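PDB 2WB3: hyaluronidase-phage associated from Streptococcus pyogenes, which probably cleaves hyaluronan by a lyase (elimination) reaction, as part of the tail fibre of a streptococcal phage. Local coordinates for residues Ile46-Pro51 with Glu59-Leu64; Leu64-Val69 with Gln81-Asn86; Lys94-Arg99 with Phe106-Asp111. One frame throughout, in Å; residues are numbered along the deposited sequence. Where two conformers were deposited one is given.

Contact 1: Ile46-Pro51 with Glu59-Leu64; sequences ITHENP and ENAAAL
H48 brings the NE2 end of its imidazole against the methyl of A61, H48 NE2 coming to 3.5 Å from A61 CB and CE1 standing a little further off. The ring is reached obliquely: the methyl meets the NE2 end, and the carbonyl oxygen of A62 lies 4.0 Å from H48 CD2. Chi1 of 174° puts CG of H48 anti to the backbone N. H48 CB rests 4.1 Å from A63 CA. NE2 is also the polar end of this group, hydrogen-bonded to the backbone O of E38 of the third subunit. Two residues back, I46 uses both of its branches. I46 CG2 sits 3.4 Å from A63 O and close to A63 CB; I46 CD1 reaches L64 CB at 4.2 Å, the two side chains crossing obliquely. No hydrogen bond links the segments, so the contact is held by packing of buried groups. The backbones come nearest at H48 and A63, where the chain turns a corner. That corner lies between the run through A62 and strand 64-69, and strand 45-49 packs against it from across the contact. Both strands pair in parallel with strands of the second and third subunits, as expected of a triple-stranded beta-helix.

Contact 2: Leu64-Val69 with Gln81-Asn86; sequences LSIDIV and QGIYIN
The triple-stranded beta-helix of this tail fibre brings strands from three subunits round a common axis, and here two successive strands of one chain, 64-69 and 81-86, meet through their side chains. I66 and I68 point toward the partner and do most of the touching. The terminal methyl of I66, CD1, lies 3.5 Å from I83 CG1 and 4.0 Å from I83 CD1, and the two isoleucines cross at about a right angle. In I66, CG1 is anti to the carbonyl carbon (chi1 -75°); chi2 is extended at 170° and carries CD1 outward to the I83 branch. I66 CD1 also lies 4.2 Å from G82 O.

G82 marks a corner where the chain passes from one sheet to another, and the closest CA atoms across the segments are those of I68 and G82, 6.8 Å apart. No hydrogen bond crosses between the segments. Their backbones find partners in other chains instead, since both strands pair in parallel with strands of the second and third subunits, and I66 also packs on A63 of the third subunit. Every residue that touches here is buried. The side chains that meet are apolar, isoleucine against isoleucine, with I68 also set on the Q81-G82 backbone. At the corner the packing is tight: I68 CD1 is pressed against the glycine backbone, 3.6 Å from G82 N and 3.5 Å from G82 CA, closer than usual for two carbons.

Contact 3: Lys94-Arg99 with Phe106-Asp111; sequences KMLRIR and FYVGPD
F106 has its ring met by L96 at the edge and by I98 obliquely, all three on the same face of the hairpin. L96 CD2 lies near the ring plane, 4.2 Å from F106 CE2, while I98 CD1 approaches F106 CD2 at 4.1 Å. V108 completes this face, its CB set against L96 CB. On the other face, Y107 takes the rarer position with CG between the backbone N and the carbonyl carbon (chi1 67°), and its ring has K94 CG obliquely near CD1, 4.4 Å from that Y107 atom. Separately, Y107 CB packs 3.2 Å from L96 O and near R97 CA.

The backbones run antiparallel. V108 N donates to L96 O at 2.8 Å, and I98 N to F106 O at 2.7 Å, with F106 N returning a longer bond to I98 O. Near the start of the strand a classic beta bulge interrupts this pattern, setting two residues, M95 and L96, opposite the single V108: M95 N bonds to V108 O at 2.8 Å and L96 N only weakly to the same oxygen. From the bulge, M95 CG touches G109 O at 3.6 Å. It also packs against P110 CA.

Within the fold, strand 103-108 is the middle of a three-stranded antiparallel sheet, between 96-100 and 114-116. Y107 meets the ring of W115 and F106 touches F114 and S116 on strand 114-116, while L96, R97 and I98 pair in parallel with a strand of the third subunit.

All three contacts are largely buried, but their chemistry changes along the chain. Contact 1 sets strand 45-49 against the run leading into strand 64-69; contact 2 sets strand 64-69 against 81-86. Neither has a hydrogen bond between its segments, while their backbones pair with other subunits; side chains and chain corners do the joining. They share L64, and their centres lie about 17 Å apart. Contact 3 is a true hairpin, held by backbone bonds within one chain, and some of its touching residues, such as R97 and Y107, are partly exposed. Contacts 2 and 3 touch directly, I85 CG2 lying 3.7 Å from M95 CE, whereas the nearest atoms of contacts 1 and 3 are about 10 Å apart.

Contact 1: Ile46-Pro51 with Glu59-Leu64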
loop_
_atom_site.group_PDB
_atom_site.type_symbol
_atom_site.label_atom_id
_atom_site.label_comp_id
_atom_site.label_asym_id
_atom_site.label_seq_id
_atom_site.Cartn_x
_atom_site.Cartn_y
_atom_site.Cartn_z
ATOM N N ILE A 46 -0.049 -15.125 -11.160
ATOM C CA ILE A 46 -0.571 -14.098 -12.061
ATOM C C ILE A 46 -1.641 -14.810 -12.888
ATOM O O ILE A 46 -1.370 -15.816 -13.527
ATOM C CB ILE A 46 0.508 -13.539 -13.021
ATOM C CG1 ILE A 46 1.754 -12.984 -12.286
ATOM C CG2 ILE A 46 -0.117 -12.399 -13.869
ATOM C CD1 ILE A 46 2.929 -12.573 -13.276
ATOM N N THR A 47 -2.851 -14.253 -12.893
ATOM C CA THR A 47 -3.895 -14.708 -13.802
ATOM C C THR A 47 -4.285 -13.665 -14.830
ATOM O O THR A 47 -4.620 -12.564 -14.503
ATOM C CB THR A 47 -5.142 -15.105 -13.063
ATOM O OG1 THR A 47 -4.781 -16.165 -12.201
ATOM C CG2 THR A 47 -6.237 -15.685 -14.027
ATOM N N HIS A 48 -4.252 -14.045 -16.099
ATOM C CA HIS A 48 -4.807 -13.143 -17.103
ATOM C C HIS A 48 -6.136 -13.762 -17.532
ATOM O O HIS A 48 -6.151 -14.913 -17.895
ATOM C CB HIS A 48 -3.909 -13.069 -18.316
ATOM C CG HIS A 48 -4.526 -12.272 -19.421
ATOM N ND1 HIS A 48 -5.383 -12.840 -20.326
ATOM C CD2 HIS A 48 -4.536 -10.940 -19.682
ATOM C CE1 HIS A 48 -5.870 -11.908 -21.133
ATOM N NE2 HIS A 48 -5.373 -10.747 -20.766
ATOM N N GLU A 49 -7.193 -12.960 -17.560
ATOM C CA GLU A 49 -8.518 -13.365 -18.033
ATOM C C GLU A 49 -8.887 -12.550 -19.291
ATOM O O GLU A 49 -8.743 -11.344 -19.317
ATOM C CB GLU A 49 -9.534 -13.076 -16.927
ATOM C CG GLU A 49 -10.903 -13.715 -17.161
ATOM C CD GLU A 49 -11.935 -13.246 -16.172
ATOM O OE1 GLU A 49 -11.577 -12.992 -15.000
ATOM O OE2 GLU A 49 -13.116 -13.136 -16.577
ATOM N N ASN A 50 -9.288 -13.218 -20.359
ATOM C CA ASN A 50 -9.809 -12.521 -21.539
ATOM C C ASN A 50 -10.898 -11.538 -21.083
ATOM O O ASN A 50 -11.833 -11.917 -20.360
ATOM C CB ASN A 50 -10.333 -13.560 -22.537
ATOM C CG ASN A 50 -10.577 -12.974 -23.940
ATOM O OD1 ASN A 50 -10.659 -11.746 -24.119
ATOM N ND2 ASN A 50 -10.586 -13.846 -24.939
ATOM N N PRO A 51 -10.735 -10.230 -21.401
ATOM C CA PRO A 51 -11.806 -9.302 -21.046
ATOM C C PRO A 51 -13.070 -9.523 -21.922
ATOM O O PRO A 51 -14.102 -8.946 -21.635
ATOM C CB PRO A 51 -11.241 -7.935 -21.435
ATOM C CG PRO A 51 -10.212 -8.205 -22.473
ATOM C CD PRO A 51 -9.593 -9.556 -22.055
ATOM N N GLU A 59 -5.282 -11.708 -28.227
ATOM C CA GLU A 59 -4.134 -12.353 -28.814
ATOM C C GLU A 59 -2.763 -11.644 -28.594
ATOM O O GLU A 59 -1.712 -12.314 -28.669
ATOM C CB GLU A 59 -4.344 -12.585 -30.297
ATOM C CG GLU A 59 -4.498 -11.316 -31.101
ATOM C CD GLU A 59 -4.596 -11.639 -32.595
ATOM O OE1 GLU A 59 -5.020 -12.772 -32.919
ATOM O OE2 GLU A 59 -4.217 -10.789 -33.432
ATOM N N ASN A 60 -2.760 -10.348 -28.330
ATOM C CA ASN A 60 -1.488 -9.672 -28.002
ATOM C C ASN A 60 -1.205 -9.578 -26.494
ATOM O O ASN A 60 -0.164 -9.002 -26.107
ATOM C CB ASN A 60 -1.434 -8.247 -28.559
ATOM C CG ASN A 60 -1.493 -8.198 -30.077
ATOM O OD1 ASN A 60 -2.435 -7.644 -30.638
ATOM N ND2 ASN A 60 -0.557 -8.829 -30.726
ATOM N N ALA A 61 -2.117 -10.090 -25.655
ATOM C CA ALA A 61 -2.037 -9.896 -24.217
ATOM C C ALA A 61 -1.086 -10.958 -23.696
ATOM O O ALA A 61 -0.797 -11.915 -24.399
ATOM C CB ALA A 61 -3.418 -10.084 -23.546
ATOM N N ALA A 62 -0.662 -10.817 -22.446
ATOM C CA ALA A 62 0.206 -11.807 -21.810
ATOM C C ALA A 62 -0.062 -11.780 -20.302
ATOM O O ALA A 62 -0.563 -10.817 -19.795
ATOM C CB ALA A 62 1.731 -11.485 -22.128
ATOM N N ALA A 63 0.207 -12.868 -19.579
ATOM C CA ALA A 63 0.178 -12.770 -18.124
ATOM C C ALA A 63 1.382 -11.970 -17.657
ATOM O O ALA A 63 1.269 -11.198 -16.746
ATOM C CB ALA A 63 0.221 -14.186 -17.517
ATOM N N LEU A 64 2.556 -12.218 -18.223
ATOM C CA LEU A 64 3.759 -11.496 -17.773
ATOM C C LEU A 64 4.476 -10.911 -18.986
ATOM O O LEU A 64 4.790 -11.649 -19.921
ATOM C CB LEU A 64 4.700 -12.455 -17.060
ATOM C CG LEU A 64 6.103 -11.836 -16.760
ATOM C CD1 LEU A 64 5.989 -10.660 -15.786
ATOM C CD2 LEU A 64 6.951 -12.931 -16.149
#

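Contact 2: Leu64-Val69 with Gln81-Asn86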
loop_
_atom_site.group_PDB
_atom_site.type_symbol
_atom_site.label_atom_id
_atom_site.label_comp_id
_atom_site.label_asym_id
_atom_site.label_seq_id
_atom_site.Cartn_x
_atom_site.Cartn_y
_atom_site.Cartn_z
ATOM N N LEU A 64 2.556 -12.218 -18.223
ATOM C CA LEU A 64 3.759 -11.496 -17.773
ATOM C C LEU A 64 4.476 -10.911 -18.986
ATOM O O LEU A 64 4.790 -11.649 -19.921
ATOM C CB LEU A 64 4.700 -12.455 -17.060
ATOM C CG LEU A 64 6.103 -11.836 -16.760
ATOM C CD1 LEU A 64 5.989 -10.660 -15.786
ATOM C CD2 LEU A 64 6.951 -12.931 -16.149
ATOM N N SER A 65 4.729 -9.605 -18.973
ATOM C CA SER A 65 5.403 -9.001 -20.100
ATOM C C SER A 65 6.706 -8.361 -19.536
ATOM O O SER A 65 6.670 -7.630 -18.558
ATOM C CB SER A 65 4.503 -7.907 -20.755
ATOM O OG SER A 65 5.332 -7.229 -21.723
ATOM N N ILE A 66 7.839 -8.622 -20.180
ATOM C CA ILE A 66 9.156 -8.104 -19.698
ATOM C C ILE A 66 9.786 -7.274 -20.804
ATOM O O ILE A 66 9.877 -7.726 -21.925
ATOM C CB ILE A 66 10.107 -9.259 -19.359
ATOM C CG1 ILE A 66 9.628 -9.860 -17.999
ATOM C CG2 ILE A 66 11.611 -8.799 -19.201
ATOM C CD1 ILE A 66 10.301 -11.118 -17.665
ATOM N N ASP A 67 10.238 -6.073 -20.469
ATOM C CA ASP A 67 11.069 -5.329 -21.411
ATOM C C ASP A 67 12.421 -4.977 -20.790
ATOM O O ASP A 67 12.499 -4.663 -19.619
ATOM C CB ASP A 67 10.358 -4.055 -21.834
ATOM C CG ASP A 67 10.939 -3.466 -23.110
ATOM O OD1 ASP A 67 11.748 -4.083 -23.788
ATOM O OD2 ASP A 67 10.561 -2.349 -23.467
ATOM N N ILE A 68 13.468 -5.028 -21.599
ATOM C CA ILE A 68 14.848 -4.836 -21.139
ATOM C C ILE A 68 15.367 -3.673 -21.989
ATOM O O ILE A 68 15.515 -3.843 -23.198
ATOM C CB ILE A 68 15.625 -6.093 -21.445
ATOM C CG1 ILE A 68 14.963 -7.310 -20.768
ATOM C CG2 ILE A 68 17.079 -6.005 -20.870
ATOM C CD1 ILE A 68 15.482 -8.662 -21.350
ATOM N N VAL A 69 15.553 -2.495 -21.394
ATOM C CA VAL A 69 15.878 -1.287 -22.183
ATOM C C VAL A 69 17.192 -0.596 -21.739
ATOM O O VAL A 69 17.654 -0.765 -20.602
ATOM C CB VAL A 69 14.727 -0.266 -22.183
ATOM C CG1 VAL A 69 13.452 -0.871 -22.782
ATOM C CG2 VAL A 69 14.434 0.350 -20.774
ATOM N N GLN A 81 19.536 -9.330 -18.431
ATOM C CA GLN A 81 18.918 -10.598 -18.757
ATOM C C GLN A 81 17.404 -10.487 -18.602
ATOM O O GLN A 81 16.907 -9.614 -17.929
ATOM C CB GLN A 81 19.459 -11.640 -17.779
ATOM C CG GLN A 81 20.900 -11.981 -18.052
ATOM C CD GLN A 81 21.607 -12.521 -16.835
ATOM O OE1 GLN A 81 21.551 -11.947 -15.740
ATOM N NE2 GLN A 81 22.231 -13.626 -16.998
ATOM N N GLY A 82 16.659 -11.370 -19.246
ATOM C CA GLY A 82 15.209 -11.314 -19.133
ATOM C C GLY A 82 14.765 -11.985 -17.859
ATOM O O GLY A 82 14.376 -11.339 -16.911
ATOM N N ILE A 83 14.813 -13.293 -17.858
ATOM C CA ILE A 83 14.479 -14.047 -16.653
ATOM C C ILE A 83 15.650 -14.892 -16.198
ATOM O O ILE A 83 16.231 -15.617 -16.981
ATOM C CB ILE A 83 13.316 -14.992 -16.940
ATOM C CG1 ILE A 83 12.062 -14.168 -17.249
ATOM C CG2 ILE A 83 13.068 -15.911 -15.738
ATOM C CD1 ILE A 83 10.842 -15.053 -17.553
ATOM N N TYR A 84 15.979 -14.788 -14.923
ATOM C CA TYR A 84 17.058 -15.518 -14.337
ATOM C C TYR A 84 16.433 -16.406 -13.275
ATOM O O TYR A 84 15.840 -15.926 -12.340
ATOM C CB TYR A 84 17.987 -14.519 -13.666
ATOM C CG TYR A 84 19.144 -15.118 -12.938
ATOM C CD1 TYR A 84 20.391 -15.259 -13.561
ATOM C CD2 TYR A 84 19.026 -15.496 -11.615
ATOM C CE1 TYR A 84 21.502 -15.814 -12.854
ATOM C CE2 TYR A 84 20.108 -16.069 -10.910
ATOM C CZ TYR A 84 21.323 -16.222 -11.537
ATOM O OH TYR A 84 22.365 -16.748 -10.817
ATOM N N ILE A 85 16.626 -17.700 -13.396
ATOM C CA ILE A 85 16.056 -18.653 -12.403
ATOM C C ILE A 85 17.162 -19.457 -11.763
ATOM O O ILE A 85 17.946 -20.074 -12.440
ATOM C CB ILE A 85 15.145 -19.631 -13.082
ATOM C CG1 ILE A 85 13.940 -18.922 -13.708
ATOM C CG2 ILE A 85 14.588 -20.682 -12.065
ATOM C CD1 ILE A 85 13.226 -19.806 -14.651
ATOM N N ASN A 86 17.225 -19.460 -10.450
ATOM C CA ASN A 86 18.242 -20.242 -9.800
ATOM C C ASN A 86 17.637 -20.996 -8.619
ATOM O O ASN A 86 16.507 -20.753 -8.234
ATOM C CB ASN A 86 19.290 -19.287 -9.263
ATOM C CG ASN A 86 20.525 -19.993 -8.717
ATOM O OD1 ASN A 86 20.931 -21.076 -9.157
ATOM N ND2 ASN A 86 21.148 -19.358 -7.773
#

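Contact 3: Lys94-Arg99 with Phe106-Asp111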
loop_
_atom_site.group_PDB
_atom_site.type_symbol
_atom_site.label_atom_id
_atom_site.label_comp_id
_atom_site.label_asym_id
_atom_site.label_seq_id
_atom_site.Cartn_x
_atom_site.Cartn_y
_atom_site.Cartn_z
ATOM N N LYS A 94 11.013 -29.108 -11.557
ATOM C CA LYS A 94 11.232 -28.587 -12.904
ATOM C C LYS A 94 11.483 -27.083 -12.822
ATOM O O LYS A 94 10.800 -26.379 -12.106
ATOM C CB LYS A 94 9.998 -28.906 -13.776
ATOM C CG LYS A 94 9.782 -30.427 -13.980
ATOM C CD LYS A 94 8.288 -30.795 -14.067
ATOM C CE LYS A 94 7.997 -32.308 -13.764
ATOM N NZ LYS A 94 7.298 -32.607 -12.455
ATOM N N MET A 95 12.478 -26.584 -13.529
ATOM C CA MET A 95 12.780 -25.155 -13.446
ATOM C C MET A 95 11.734 -24.295 -14.235
ATOM O O MET A 95 11.411 -23.163 -13.839
ATOM C CB MET A 95 14.198 -24.916 -13.965
ATOM C CG MET A 95 15.278 -25.807 -13.299
ATOM S SD MET A 95 15.284 -25.647 -11.507
ATOM C CE MET A 95 15.891 -24.015 -11.338
ATOM N N LEU A 96 11.229 -24.853 -15.332
ATOM C CA LEU A 96 10.227 -24.204 -16.187
ATOM C C LEU A 96 9.268 -25.319 -16.618
ATOM O O LEU A 96 9.692 -26.345 -17.201
ATOM C CB LEU A 96 10.883 -23.502 -17.412
ATOM C CG LEU A 96 9.891 -23.113 -18.540
ATOM C CD1 LEU A 96 8.907 -22.092 -17.969
ATOM C CD2 LEU A 96 10.592 -22.593 -19.802
ATOM N N ARG A 97 7.999 -25.179 -16.258
ATOM C CA ARG A 97 7.021 -26.174 -16.611
ATOM C C ARG A 97 5.849 -25.528 -17.330
ATOM O O ARG A 97 5.191 -24.686 -16.775
ATOM C CB ARG A 97 6.514 -26.863 -15.351
ATOM C CG ARG A 97 5.537 -27.994 -15.640
ATOM C CD ARG A 97 5.349 -28.848 -14.385
ATOM N NE ARG A 97 4.307 -29.832 -14.561
ATOM C CZ ARG A 97 3.658 -30.446 -13.561
ATOM N NH1 ARG A 97 3.944 -30.186 -12.275
ATOM N NH2 ARG A 97 2.705 -31.329 -13.851
ATOM N N ILE A 98 5.588 -25.926 -18.565
ATOM C CA ILE A 98 4.528 -25.242 -19.338
ATOM C C ILE A 98 3.424 -26.224 -19.652
ATOM O O ILE A 98 3.692 -27.270 -20.240
ATOM C CB ILE A 98 5.076 -24.628 -20.615
ATOM C CG1 ILE A 98 6.091 -23.505 -20.277
ATOM C CG2 ILE A 98 3.904 -24.150 -21.524
ATOM C CD1 ILE A 98 6.834 -22.976 -21.510
ATOM N N ARG A 99 2.202 -25.898 -19.252
ATOM C CA ARG A 99 1.070 -26.780 -19.461
ATOM C C ARG A 99 -0.020 -26.046 -20.197
ATOM O O ARG A 99 -0.129 -24.842 -20.086
ATOM C CB ARG A 99 0.522 -27.194 -18.110
ATOM C CG ARG A 99 1.606 -27.724 -17.202
ATOM C CD ARG A 99 1.041 -28.131 -15.884
ATOM N NE ARG A 99 0.812 -29.565 -15.897
ATOM C CZ ARG A 99 -0.153 -30.165 -15.215
ATOM N NH1 ARG A 99 -0.983 -29.460 -14.469
ATOM N NH2 ARG A 99 -0.294 -31.482 -15.264
ATOM N N PHE A 106 5.701 -28.598 -22.356
ATOM C CA PHE A 106 7.128 -28.342 -22.478
ATOM C C PHE A 106 7.657 -28.161 -21.083
ATOM O O PHE A 106 7.014 -27.512 -20.274
ATOM C CB PHE A 106 7.348 -27.022 -23.264
ATOM C CG PHE A 106 8.807 -26.657 -23.464
ATOM C CD1 PHE A 106 9.477 -27.033 -24.611
ATOM C CD2 PHE A 106 9.493 -25.897 -22.533
ATOM C CE1 PHE A 106 10.805 -26.707 -24.789
ATOM C CE2 PHE A 106 10.855 -25.564 -22.715
ATOM C CZ PHE A 106 11.489 -25.973 -23.861
ATOM N N TYR A 107 8.830 -28.688 -20.782
ATOM C CA TYR A 107 9.486 -28.334 -19.534
ATOM C C TYR A 107 10.996 -28.339 -19.627
ATOM O O TYR A 107 11.582 -28.962 -20.518
ATOM C CB TYR A 107 9.014 -29.244 -18.392
ATOM C CG TYR A 107 9.410 -30.701 -18.480
ATOM C CD1 TYR A 107 10.734 -31.121 -18.211
ATOM C CD2 TYR A 107 8.450 -31.679 -18.769
ATOM C CE1 TYR A 107 11.078 -32.470 -18.247
ATOM C CE2 TYR A 107 8.791 -33.034 -18.806
ATOM C CZ TYR A 107 10.091 -33.412 -18.537
ATOM O OH TYR A 107 10.409 -34.746 -18.616
ATOM N N VAL A 108 11.624 -27.654 -18.679
ATOM C CA VAL A 108 13.053 -27.711 -18.483
ATOM C C VAL A 108 13.275 -28.276 -17.060
ATOM O O VAL A 108 12.800 -27.732 -16.079
ATOM C CB VAL A 108 13.682 -26.328 -18.610
ATOM C CG1 VAL A 108 15.173 -26.376 -18.219
ATOM C CG2 VAL A 108 13.536 -25.820 -20.056
ATOM N N GLY A 109 13.939 -29.414 -16.958
ATOM C CA GLY A 109 14.122 -30.012 -15.654
ATOM C C GLY A 109 15.293 -29.437 -14.907
ATOM O O GLY A 109 16.052 -28.602 -15.448
ATOM N N PRO A 110 15.469 -29.893 -13.655
ATOM C CA PRO A 110 16.484 -29.389 -12.777
ATOM C C PRO A 110 17.897 -29.617 -13.300
ATOM O O PRO A 110 18.798 -28.913 -12.861
ATOM C CB PRO A 110 16.241 -30.163 -11.465
ATOM C CG PRO A 110 15.432 -31.300 -11.840
ATOM C CD PRO A 110 14.595 -30.880 -12.994
ATOM N N ASP A 111 18.109 -30.573 -14.214
ATOM C CA ASP A 111 19.432 -30.783 -14.835
ATOM C C ASP A 111 19.573 -30.057 -16.136
ATOM O O ASP A 111 20.605 -30.122 -16.773
ATOM C CB ASP A 111 19.736 -32.267 -15.034
ATOM C CG ASP A 111 19.820 -32.983 -13.716
ATOM O OD1 ASP A 111 20.649 -32.577 -12.875
ATOM O OD2 ASP A 111 18.993 -33.870 -13.485
#